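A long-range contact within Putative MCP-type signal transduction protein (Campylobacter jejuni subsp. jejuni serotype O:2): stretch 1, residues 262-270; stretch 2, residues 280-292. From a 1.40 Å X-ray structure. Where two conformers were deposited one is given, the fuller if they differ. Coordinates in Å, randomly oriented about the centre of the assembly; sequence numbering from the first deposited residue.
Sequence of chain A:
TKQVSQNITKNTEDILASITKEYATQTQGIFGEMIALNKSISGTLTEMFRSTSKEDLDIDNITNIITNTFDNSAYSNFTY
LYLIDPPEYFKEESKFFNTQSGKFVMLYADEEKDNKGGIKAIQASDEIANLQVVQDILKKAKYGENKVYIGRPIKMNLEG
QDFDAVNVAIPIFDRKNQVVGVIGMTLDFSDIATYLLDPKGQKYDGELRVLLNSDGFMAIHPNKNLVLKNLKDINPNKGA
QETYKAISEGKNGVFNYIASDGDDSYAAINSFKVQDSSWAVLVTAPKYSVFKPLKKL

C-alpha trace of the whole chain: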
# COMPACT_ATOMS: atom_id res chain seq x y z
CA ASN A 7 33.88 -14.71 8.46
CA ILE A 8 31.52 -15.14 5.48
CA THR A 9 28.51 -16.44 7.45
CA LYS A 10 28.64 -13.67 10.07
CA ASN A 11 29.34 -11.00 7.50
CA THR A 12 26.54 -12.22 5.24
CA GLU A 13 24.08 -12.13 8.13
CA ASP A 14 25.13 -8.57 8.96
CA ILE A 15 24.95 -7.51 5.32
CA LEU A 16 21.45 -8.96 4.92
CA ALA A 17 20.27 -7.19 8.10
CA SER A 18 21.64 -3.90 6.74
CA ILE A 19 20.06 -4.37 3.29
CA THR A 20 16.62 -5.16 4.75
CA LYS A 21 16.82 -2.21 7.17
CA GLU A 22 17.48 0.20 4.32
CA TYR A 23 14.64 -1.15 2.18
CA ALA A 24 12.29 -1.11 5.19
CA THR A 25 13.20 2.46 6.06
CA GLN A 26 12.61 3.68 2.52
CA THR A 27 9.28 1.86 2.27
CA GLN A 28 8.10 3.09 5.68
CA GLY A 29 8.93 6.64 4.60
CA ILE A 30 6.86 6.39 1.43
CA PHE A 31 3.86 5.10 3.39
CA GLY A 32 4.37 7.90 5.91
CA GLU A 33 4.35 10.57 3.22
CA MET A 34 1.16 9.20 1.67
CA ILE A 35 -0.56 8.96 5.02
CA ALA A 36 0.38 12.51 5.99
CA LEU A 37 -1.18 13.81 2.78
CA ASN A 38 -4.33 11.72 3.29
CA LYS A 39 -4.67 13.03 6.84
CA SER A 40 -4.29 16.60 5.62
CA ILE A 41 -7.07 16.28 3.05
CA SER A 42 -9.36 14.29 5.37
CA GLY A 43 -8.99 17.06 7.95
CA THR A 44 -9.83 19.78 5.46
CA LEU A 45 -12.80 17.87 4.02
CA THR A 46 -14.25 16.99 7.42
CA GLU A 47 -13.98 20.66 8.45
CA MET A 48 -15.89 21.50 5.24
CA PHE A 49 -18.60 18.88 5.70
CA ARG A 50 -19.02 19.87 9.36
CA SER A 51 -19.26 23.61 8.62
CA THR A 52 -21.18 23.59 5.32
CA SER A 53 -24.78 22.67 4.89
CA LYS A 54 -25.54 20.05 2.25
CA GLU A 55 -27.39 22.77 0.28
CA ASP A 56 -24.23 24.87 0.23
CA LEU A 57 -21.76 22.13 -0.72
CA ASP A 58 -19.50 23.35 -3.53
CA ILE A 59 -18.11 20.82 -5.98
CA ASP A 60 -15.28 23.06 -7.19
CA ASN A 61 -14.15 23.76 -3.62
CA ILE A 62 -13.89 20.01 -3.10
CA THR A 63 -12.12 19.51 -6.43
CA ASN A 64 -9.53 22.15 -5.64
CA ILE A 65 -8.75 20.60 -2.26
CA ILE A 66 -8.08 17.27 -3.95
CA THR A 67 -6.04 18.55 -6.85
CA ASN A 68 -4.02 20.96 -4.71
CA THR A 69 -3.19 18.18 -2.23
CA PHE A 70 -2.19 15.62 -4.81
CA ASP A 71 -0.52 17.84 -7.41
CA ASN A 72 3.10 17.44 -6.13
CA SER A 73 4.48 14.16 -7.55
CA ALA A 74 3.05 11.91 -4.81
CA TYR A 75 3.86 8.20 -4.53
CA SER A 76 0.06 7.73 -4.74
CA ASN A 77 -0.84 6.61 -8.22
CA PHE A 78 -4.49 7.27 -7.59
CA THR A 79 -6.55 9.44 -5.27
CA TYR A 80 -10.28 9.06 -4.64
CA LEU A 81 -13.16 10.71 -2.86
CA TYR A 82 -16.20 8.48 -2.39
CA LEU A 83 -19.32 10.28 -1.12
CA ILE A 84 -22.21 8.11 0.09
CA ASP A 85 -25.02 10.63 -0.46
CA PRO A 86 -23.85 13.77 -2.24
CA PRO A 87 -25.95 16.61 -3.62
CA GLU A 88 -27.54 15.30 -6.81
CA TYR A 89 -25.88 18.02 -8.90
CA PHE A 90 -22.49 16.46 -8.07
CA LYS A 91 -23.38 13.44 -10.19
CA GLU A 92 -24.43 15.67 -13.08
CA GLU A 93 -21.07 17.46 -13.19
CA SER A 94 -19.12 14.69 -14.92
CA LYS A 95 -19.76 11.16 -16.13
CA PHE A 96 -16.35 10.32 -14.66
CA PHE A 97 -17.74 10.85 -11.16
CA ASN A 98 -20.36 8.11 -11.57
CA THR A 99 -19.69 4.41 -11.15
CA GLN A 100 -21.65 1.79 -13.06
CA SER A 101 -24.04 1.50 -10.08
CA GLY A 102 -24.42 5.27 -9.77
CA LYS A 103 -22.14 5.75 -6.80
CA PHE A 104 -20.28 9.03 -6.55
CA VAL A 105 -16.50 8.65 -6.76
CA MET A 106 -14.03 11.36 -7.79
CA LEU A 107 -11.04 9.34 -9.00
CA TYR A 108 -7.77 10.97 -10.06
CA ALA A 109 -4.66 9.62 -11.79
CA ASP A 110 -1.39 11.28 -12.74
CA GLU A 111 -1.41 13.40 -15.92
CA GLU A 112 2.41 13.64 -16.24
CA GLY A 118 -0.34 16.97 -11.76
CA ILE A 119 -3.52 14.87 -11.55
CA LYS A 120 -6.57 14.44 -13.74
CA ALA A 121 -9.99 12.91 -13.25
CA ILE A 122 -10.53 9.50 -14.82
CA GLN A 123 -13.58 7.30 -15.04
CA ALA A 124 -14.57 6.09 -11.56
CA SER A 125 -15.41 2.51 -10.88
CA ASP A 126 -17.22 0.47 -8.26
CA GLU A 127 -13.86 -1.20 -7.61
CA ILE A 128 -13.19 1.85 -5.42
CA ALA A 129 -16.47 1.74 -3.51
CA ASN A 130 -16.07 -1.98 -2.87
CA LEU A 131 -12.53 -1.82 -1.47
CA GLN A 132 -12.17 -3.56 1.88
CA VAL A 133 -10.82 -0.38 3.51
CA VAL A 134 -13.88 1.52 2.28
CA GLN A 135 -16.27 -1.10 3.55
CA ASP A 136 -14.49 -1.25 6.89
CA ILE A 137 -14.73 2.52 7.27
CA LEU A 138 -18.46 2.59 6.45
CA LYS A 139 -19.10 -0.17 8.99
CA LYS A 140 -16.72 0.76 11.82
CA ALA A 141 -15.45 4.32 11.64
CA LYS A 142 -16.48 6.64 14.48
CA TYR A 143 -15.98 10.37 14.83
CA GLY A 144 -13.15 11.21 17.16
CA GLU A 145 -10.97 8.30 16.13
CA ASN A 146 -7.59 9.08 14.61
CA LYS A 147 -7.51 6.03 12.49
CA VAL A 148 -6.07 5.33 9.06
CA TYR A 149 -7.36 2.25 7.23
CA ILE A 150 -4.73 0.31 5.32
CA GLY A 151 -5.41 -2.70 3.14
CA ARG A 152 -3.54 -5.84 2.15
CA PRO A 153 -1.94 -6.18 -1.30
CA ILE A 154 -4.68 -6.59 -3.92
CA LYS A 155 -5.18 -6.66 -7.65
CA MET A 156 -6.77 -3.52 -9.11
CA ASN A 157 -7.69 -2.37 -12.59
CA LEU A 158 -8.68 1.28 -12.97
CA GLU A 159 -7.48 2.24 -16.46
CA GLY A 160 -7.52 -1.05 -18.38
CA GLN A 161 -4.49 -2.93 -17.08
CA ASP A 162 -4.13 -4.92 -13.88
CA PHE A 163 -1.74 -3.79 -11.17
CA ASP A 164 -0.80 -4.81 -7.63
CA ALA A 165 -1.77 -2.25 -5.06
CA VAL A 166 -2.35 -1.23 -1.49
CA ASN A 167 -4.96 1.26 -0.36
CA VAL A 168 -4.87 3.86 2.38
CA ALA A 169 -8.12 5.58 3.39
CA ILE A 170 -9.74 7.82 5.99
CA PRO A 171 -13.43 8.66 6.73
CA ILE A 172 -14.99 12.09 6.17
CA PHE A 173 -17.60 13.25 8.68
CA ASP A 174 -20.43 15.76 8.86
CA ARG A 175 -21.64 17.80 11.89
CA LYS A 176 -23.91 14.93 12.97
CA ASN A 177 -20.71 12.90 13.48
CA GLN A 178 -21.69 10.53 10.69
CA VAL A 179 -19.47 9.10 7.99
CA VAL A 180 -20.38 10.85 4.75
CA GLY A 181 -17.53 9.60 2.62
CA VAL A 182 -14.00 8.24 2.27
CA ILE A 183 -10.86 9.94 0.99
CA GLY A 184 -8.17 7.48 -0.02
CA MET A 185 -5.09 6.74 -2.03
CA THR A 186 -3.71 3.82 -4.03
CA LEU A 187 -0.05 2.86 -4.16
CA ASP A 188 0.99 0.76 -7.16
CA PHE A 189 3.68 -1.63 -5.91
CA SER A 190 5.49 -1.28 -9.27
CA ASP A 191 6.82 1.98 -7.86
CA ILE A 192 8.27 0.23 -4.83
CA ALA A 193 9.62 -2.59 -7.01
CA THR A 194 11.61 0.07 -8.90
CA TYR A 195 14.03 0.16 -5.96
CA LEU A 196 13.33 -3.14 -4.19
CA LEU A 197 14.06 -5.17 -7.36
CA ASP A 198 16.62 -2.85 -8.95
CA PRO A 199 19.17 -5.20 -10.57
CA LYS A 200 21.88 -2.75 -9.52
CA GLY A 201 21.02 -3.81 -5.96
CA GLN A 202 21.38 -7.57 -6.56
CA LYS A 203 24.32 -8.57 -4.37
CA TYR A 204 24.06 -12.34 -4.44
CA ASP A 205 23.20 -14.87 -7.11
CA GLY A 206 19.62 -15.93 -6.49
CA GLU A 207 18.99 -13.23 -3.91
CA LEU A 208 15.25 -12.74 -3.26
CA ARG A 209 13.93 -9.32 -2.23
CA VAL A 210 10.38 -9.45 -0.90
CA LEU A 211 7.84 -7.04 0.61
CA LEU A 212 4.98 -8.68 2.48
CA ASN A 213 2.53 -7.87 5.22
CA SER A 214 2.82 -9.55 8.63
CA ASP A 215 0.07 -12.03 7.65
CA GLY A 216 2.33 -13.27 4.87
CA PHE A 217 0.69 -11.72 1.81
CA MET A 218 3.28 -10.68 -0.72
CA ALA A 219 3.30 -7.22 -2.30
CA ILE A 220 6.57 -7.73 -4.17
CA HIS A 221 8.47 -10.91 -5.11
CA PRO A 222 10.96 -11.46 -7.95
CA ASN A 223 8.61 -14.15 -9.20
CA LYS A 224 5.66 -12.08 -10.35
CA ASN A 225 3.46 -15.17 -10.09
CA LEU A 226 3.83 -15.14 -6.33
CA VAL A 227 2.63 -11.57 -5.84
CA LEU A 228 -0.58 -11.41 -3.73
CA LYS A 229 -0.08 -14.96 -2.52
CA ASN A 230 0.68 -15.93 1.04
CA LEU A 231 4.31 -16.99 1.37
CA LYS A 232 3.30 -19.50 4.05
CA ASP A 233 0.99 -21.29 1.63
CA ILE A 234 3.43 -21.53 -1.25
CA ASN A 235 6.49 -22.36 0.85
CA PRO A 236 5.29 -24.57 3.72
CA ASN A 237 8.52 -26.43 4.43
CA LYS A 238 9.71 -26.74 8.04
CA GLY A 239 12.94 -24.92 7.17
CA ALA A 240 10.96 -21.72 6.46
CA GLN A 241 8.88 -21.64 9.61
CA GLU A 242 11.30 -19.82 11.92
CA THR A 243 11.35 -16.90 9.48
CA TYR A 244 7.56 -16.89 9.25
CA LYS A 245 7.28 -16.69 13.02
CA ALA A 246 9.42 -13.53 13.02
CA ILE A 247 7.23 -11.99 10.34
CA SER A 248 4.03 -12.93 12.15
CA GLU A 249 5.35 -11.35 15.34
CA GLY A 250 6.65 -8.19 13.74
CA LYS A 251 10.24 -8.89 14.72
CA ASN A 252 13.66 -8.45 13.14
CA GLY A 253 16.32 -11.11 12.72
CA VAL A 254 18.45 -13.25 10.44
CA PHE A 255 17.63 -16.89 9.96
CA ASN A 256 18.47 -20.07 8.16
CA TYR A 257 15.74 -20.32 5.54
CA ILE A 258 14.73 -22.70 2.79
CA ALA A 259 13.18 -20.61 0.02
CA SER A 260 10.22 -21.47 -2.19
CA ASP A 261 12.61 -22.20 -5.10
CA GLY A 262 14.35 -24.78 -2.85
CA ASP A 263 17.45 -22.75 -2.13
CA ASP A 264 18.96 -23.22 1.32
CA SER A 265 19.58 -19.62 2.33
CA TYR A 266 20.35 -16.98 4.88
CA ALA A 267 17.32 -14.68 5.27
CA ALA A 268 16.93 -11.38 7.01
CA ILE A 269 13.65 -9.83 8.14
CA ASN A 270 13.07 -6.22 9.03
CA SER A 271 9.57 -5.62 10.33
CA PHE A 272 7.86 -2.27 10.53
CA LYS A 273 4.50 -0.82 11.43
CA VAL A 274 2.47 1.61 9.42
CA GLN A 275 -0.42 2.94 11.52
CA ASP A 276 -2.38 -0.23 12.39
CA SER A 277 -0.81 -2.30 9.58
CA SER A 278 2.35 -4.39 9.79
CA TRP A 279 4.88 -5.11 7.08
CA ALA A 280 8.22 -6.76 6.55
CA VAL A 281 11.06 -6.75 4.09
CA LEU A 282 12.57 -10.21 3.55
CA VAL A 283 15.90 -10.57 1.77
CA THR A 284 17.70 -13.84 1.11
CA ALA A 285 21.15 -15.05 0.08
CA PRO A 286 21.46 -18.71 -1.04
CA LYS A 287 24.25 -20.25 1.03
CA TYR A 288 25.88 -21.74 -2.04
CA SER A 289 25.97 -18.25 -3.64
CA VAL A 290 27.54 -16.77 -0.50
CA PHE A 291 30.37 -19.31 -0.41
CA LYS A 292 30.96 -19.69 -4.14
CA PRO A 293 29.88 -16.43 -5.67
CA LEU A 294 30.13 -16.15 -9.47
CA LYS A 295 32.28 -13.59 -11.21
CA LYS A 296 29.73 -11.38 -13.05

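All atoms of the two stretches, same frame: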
# COMPACT_ATOMS: atom_id res chain seq x y z
N GLY A 262 13.54 -23.70 -3.37
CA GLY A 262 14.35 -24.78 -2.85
C GLY A 262 15.70 -24.39 -2.31
O GLY A 262 16.40 -25.25 -1.72
N ASP A 263 16.11 -23.16 -2.50
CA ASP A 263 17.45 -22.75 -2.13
C ASP A 263 17.60 -22.62 -0.61
O ASP A 263 16.94 -21.80 0.04
CB ASP A 263 17.83 -21.40 -2.75
CG ASP A 263 18.12 -21.48 -4.25
OD1 ASP A 263 18.23 -22.59 -4.80
OD2 ASP A 263 18.29 -20.41 -4.86
N ASP A 264 18.57 -23.35 -0.07
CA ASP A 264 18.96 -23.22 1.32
C ASP A 264 19.71 -21.90 1.49
O ASP A 264 20.74 -21.68 0.85
CB ASP A 264 19.83 -24.42 1.70
CG ASP A 264 20.07 -24.53 3.18
OD1 ASP A 264 19.72 -23.62 3.93
OD2 ASP A 264 20.58 -25.58 3.59
N SER A 265 19.19 -21.01 2.33
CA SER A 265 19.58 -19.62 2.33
C SER A 265 19.81 -19.06 3.72
O SER A 265 19.37 -19.64 4.72
CB SER A 265 18.52 -18.76 1.63
OG SER A 265 18.19 -19.28 0.33
N TYR A 266 20.48 -17.90 3.77
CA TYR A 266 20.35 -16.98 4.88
C TYR A 266 19.23 -16.01 4.53
O TYR A 266 19.12 -15.58 3.38
CB TYR A 266 21.65 -16.23 5.16
CG TYR A 266 22.79 -17.15 5.52
CD1 TYR A 266 22.80 -17.82 6.72
CD2 TYR A 266 23.88 -17.32 4.66
CE1 TYR A 266 23.84 -18.69 7.06
CE2 TYR A 266 24.91 -18.16 4.99
CZ TYR A 266 24.90 -18.84 6.20
OH TYR A 266 25.94 -19.68 6.51
N ALA A 267 18.41 -15.64 5.50
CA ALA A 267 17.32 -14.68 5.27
C ALA A 267 17.27 -13.68 6.38
O ALA A 267 17.26 -14.06 7.55
CB ALA A 267 15.98 -15.39 5.17
N ALA A 268 17.15 -12.40 6.03
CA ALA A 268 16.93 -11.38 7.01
C ALA A 268 15.52 -10.83 6.90
O ALA A 268 14.97 -10.71 5.78
CB ALA A 268 17.92 -10.26 6.88
N ILE A 269 14.95 -10.48 8.04
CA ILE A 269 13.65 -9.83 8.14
C ILE A 269 13.83 -8.51 8.84
O ILE A 269 14.48 -8.45 9.88
CB ILE A 269 12.61 -10.68 8.94
CG1 ILE A 269 12.39 -12.02 8.26
CG2 ILE A 269 11.30 -9.97 9.17
CD1 ILE A 269 11.79 -11.90 6.98
N ASN A 270 13.22 -7.46 8.29
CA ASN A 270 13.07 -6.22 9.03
C ASN A 270 11.59 -5.86 8.99
O ASN A 270 11.01 -5.64 7.91
CB ASN A 270 13.94 -5.10 8.46
CG ASN A 270 13.93 -3.88 9.32
OD1 ASN A 270 12.92 -3.19 9.42
ND2 ASN A 270 15.03 -3.63 10.02
N ALA A 280 6.85 -6.34 6.41
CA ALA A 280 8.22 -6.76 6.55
C ALA A 280 8.91 -6.78 5.20
O ALA A 280 8.28 -7.07 4.17
CB ALA A 280 8.31 -8.15 7.19
N VAL A 281 10.20 -6.46 5.20
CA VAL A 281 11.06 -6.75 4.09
C VAL A 281 11.84 -8.01 4.42
O VAL A 281 12.41 -8.12 5.50
CB VAL A 281 12.02 -5.59 3.74
CG1 VAL A 281 12.94 -5.97 2.60
CG2 VAL A 281 11.23 -4.35 3.40
N LEU A 282 11.84 -8.95 3.48
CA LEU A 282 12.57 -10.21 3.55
C LEU A 282 13.60 -10.18 2.45
O LEU A 282 13.27 -9.97 1.28
CB LEU A 282 11.60 -11.39 3.38
CG LEU A 282 12.10 -12.84 3.39
CD1 LEU A 282 10.98 -13.81 3.68
CD2 LEU A 282 12.72 -13.19 2.07
N VAL A 283 14.86 -10.46 2.77
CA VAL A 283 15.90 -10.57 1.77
C VAL A 283 16.71 -11.83 2.04
O VAL A 283 17.11 -12.08 3.19
CB VAL A 283 16.83 -9.34 1.71
CG1 VAL A 283 17.91 -9.53 0.66
CG2 VAL A 283 16.03 -8.10 1.40
N THR A 284 16.96 -12.61 0.99
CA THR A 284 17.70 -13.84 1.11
C THR A 284 19.02 -13.82 0.36
O THR A 284 19.23 -13.02 -0.58
CB THR A 284 16.92 -15.02 0.59
OG1 THR A 284 16.84 -14.95 -0.83
CG2 THR A 284 15.54 -15.08 1.20
N ALA A 285 19.91 -14.72 0.78
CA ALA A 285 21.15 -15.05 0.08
C ALA A 285 21.31 -16.56 0.12
O ALA A 285 21.51 -17.12 1.19
CB ALA A 285 22.35 -14.36 0.72
N PRO A 286 21.18 -17.25 -1.04
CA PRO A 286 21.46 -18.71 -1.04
C PRO A 286 22.84 -18.98 -0.48
O PRO A 286 23.81 -18.31 -0.86
CB PRO A 286 21.35 -19.10 -2.51
CG PRO A 286 20.41 -18.09 -3.07
CD PRO A 286 20.76 -16.80 -2.37
N LYS A 287 22.95 -19.97 0.39
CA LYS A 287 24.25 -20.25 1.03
C LYS A 287 25.29 -20.61 0.01
O LYS A 287 26.46 -20.21 0.11
CB LYS A 287 24.10 -21.33 2.09
CG LYS A 287 23.26 -20.92 3.27
CD LYS A 287 22.97 -22.02 4.23
CE LYS A 287 22.07 -21.63 5.34
NZ LYS A 287 21.56 -22.71 6.14
N TYR A 288 24.91 -21.35 -1.02
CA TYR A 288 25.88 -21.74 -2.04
C TYR A 288 26.41 -20.49 -2.77
O TYR A 288 27.60 -20.43 -3.10
CB TYR A 288 25.23 -22.69 -3.06
CG TYR A 288 26.22 -23.26 -4.00
CD1 TYR A 288 26.92 -24.43 -3.71
CD2 TYR A 288 26.50 -22.62 -5.22
CE1 TYR A 288 27.85 -24.94 -4.57
CE2 TYR A 288 27.45 -23.14 -6.09
CZ TYR A 288 28.11 -24.29 -5.78
OH TYR A 288 29.06 -24.84 -6.64
N SER A 289 25.55 -19.47 -2.96
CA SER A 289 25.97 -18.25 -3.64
C SER A 289 26.96 -17.46 -2.78
O SER A 289 27.85 -16.79 -3.27
CB SER A 289 24.75 -17.40 -3.96
OG SER A 289 23.87 -18.10 -4.78
N VAL A 290 26.77 -17.52 -1.48
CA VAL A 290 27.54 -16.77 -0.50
C VAL A 290 28.95 -17.33 -0.43
O VAL A 290 29.93 -16.58 -0.30
CB VAL A 290 26.80 -16.87 0.89
CG1 VAL A 290 27.65 -16.67 2.03
CG2 VAL A 290 25.59 -15.95 0.84
N PHE A 291 29.10 -18.65 -0.53
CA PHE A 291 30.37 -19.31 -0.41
C PHE A 291 31.08 -19.58 -1.71
O PHE A 291 32.28 -19.84 -1.72
CB PHE A 291 30.21 -20.60 0.39
CG PHE A 291 30.04 -20.37 1.87
CD1 PHE A 291 31.13 -20.02 2.64
CD2 PHE A 291 28.79 -20.42 2.46
CE1 PHE A 291 30.99 -19.76 3.98
CE2 PHE A 291 28.66 -20.15 3.81
CZ PHE A 291 29.75 -19.84 4.56
N LYS A 292 30.36 -19.54 -2.82
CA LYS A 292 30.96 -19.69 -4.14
C LYS A 292 30.29 -18.74 -5.07
O LYS A 292 29.59 -19.17 -5.98
CB LYS A 292 30.84 -21.13 -4.68
CG LYS A 292 31.82 -22.13 -4.04
CD LYS A 292 31.60 -23.51 -4.62
CE LYS A 292 32.02 -24.61 -3.67
NZ LYS A 292 33.33 -24.28 -3.04
O HOH W 1 22.27 -22.69 -1.26
O HOH W 2 22.06 -25.65 5.86
O HOH W 3 16.87 -17.53 -1.47

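The apolar centre lies where Tyr266 meets the first turn of helix 287-291. Its ring (chi1 -61°, m) is covered on one face by the aliphatic part of Lys287: CG of Lys287 stands 4.0 Å from the centroid of the six ring carbons of Tyr266, 23° off the ring normal, the geometry of a CH-pi contact. Near the ring plane, Val290 CG1 lies 4.3 Å from Tyr266 CE2, and Phe291 CE2 lies 3.9 Å from Tyr266 OH. A long flat side chain suits this place, since it reaches past the strand to the helix. On the other face of the sheet, Ile269 (m, m) packs its CD1 3.6 Å from Leu282 CB and its CG2 4.0 Å from Ala280 CB, while Ala267 CB meets Thr284 CG2 at 4.0 Å.

Between these two layers of side chains, strands 264-270 and 280-286 run antiparallel, at 151°. Tyr266 with Ala285, Ala268 with Val283 and Asn270 with Val281 each exchange two backbone hydrogen bonds of 2.9 to 3.0 Å between N of one residue and O of its partner, with N-H...O angles of 155° to 165°. Between these pairs, CA-H...O contacts fill in, such as Thr284 CA to Tyr266 O at 3.2 Å.

Pairing gives way to the helix at Pro286, its N-cap residue. Lys287 N donates to Asp264 O (2.8 Å, 174°), extending the backbone bonding to the helix's first residue. The Lys287 side chain, extended beyond chi1 (m, t, t, t), carries NZ to Asp264 OD1 at 3.0 Å, a salt bridge at the exposed edge; water 2 also links NZ of Lys287 (3.0 Å) to OD2 of Asp264 (2.7 Å). Ser265 OG donates to Asp263 O (2.8 Å), and water 3 bridges Ser265 OG (2.8 Å) and Thr284 OG1 (2.7 Å). Together the stretches bury 773 Å², both sides summed.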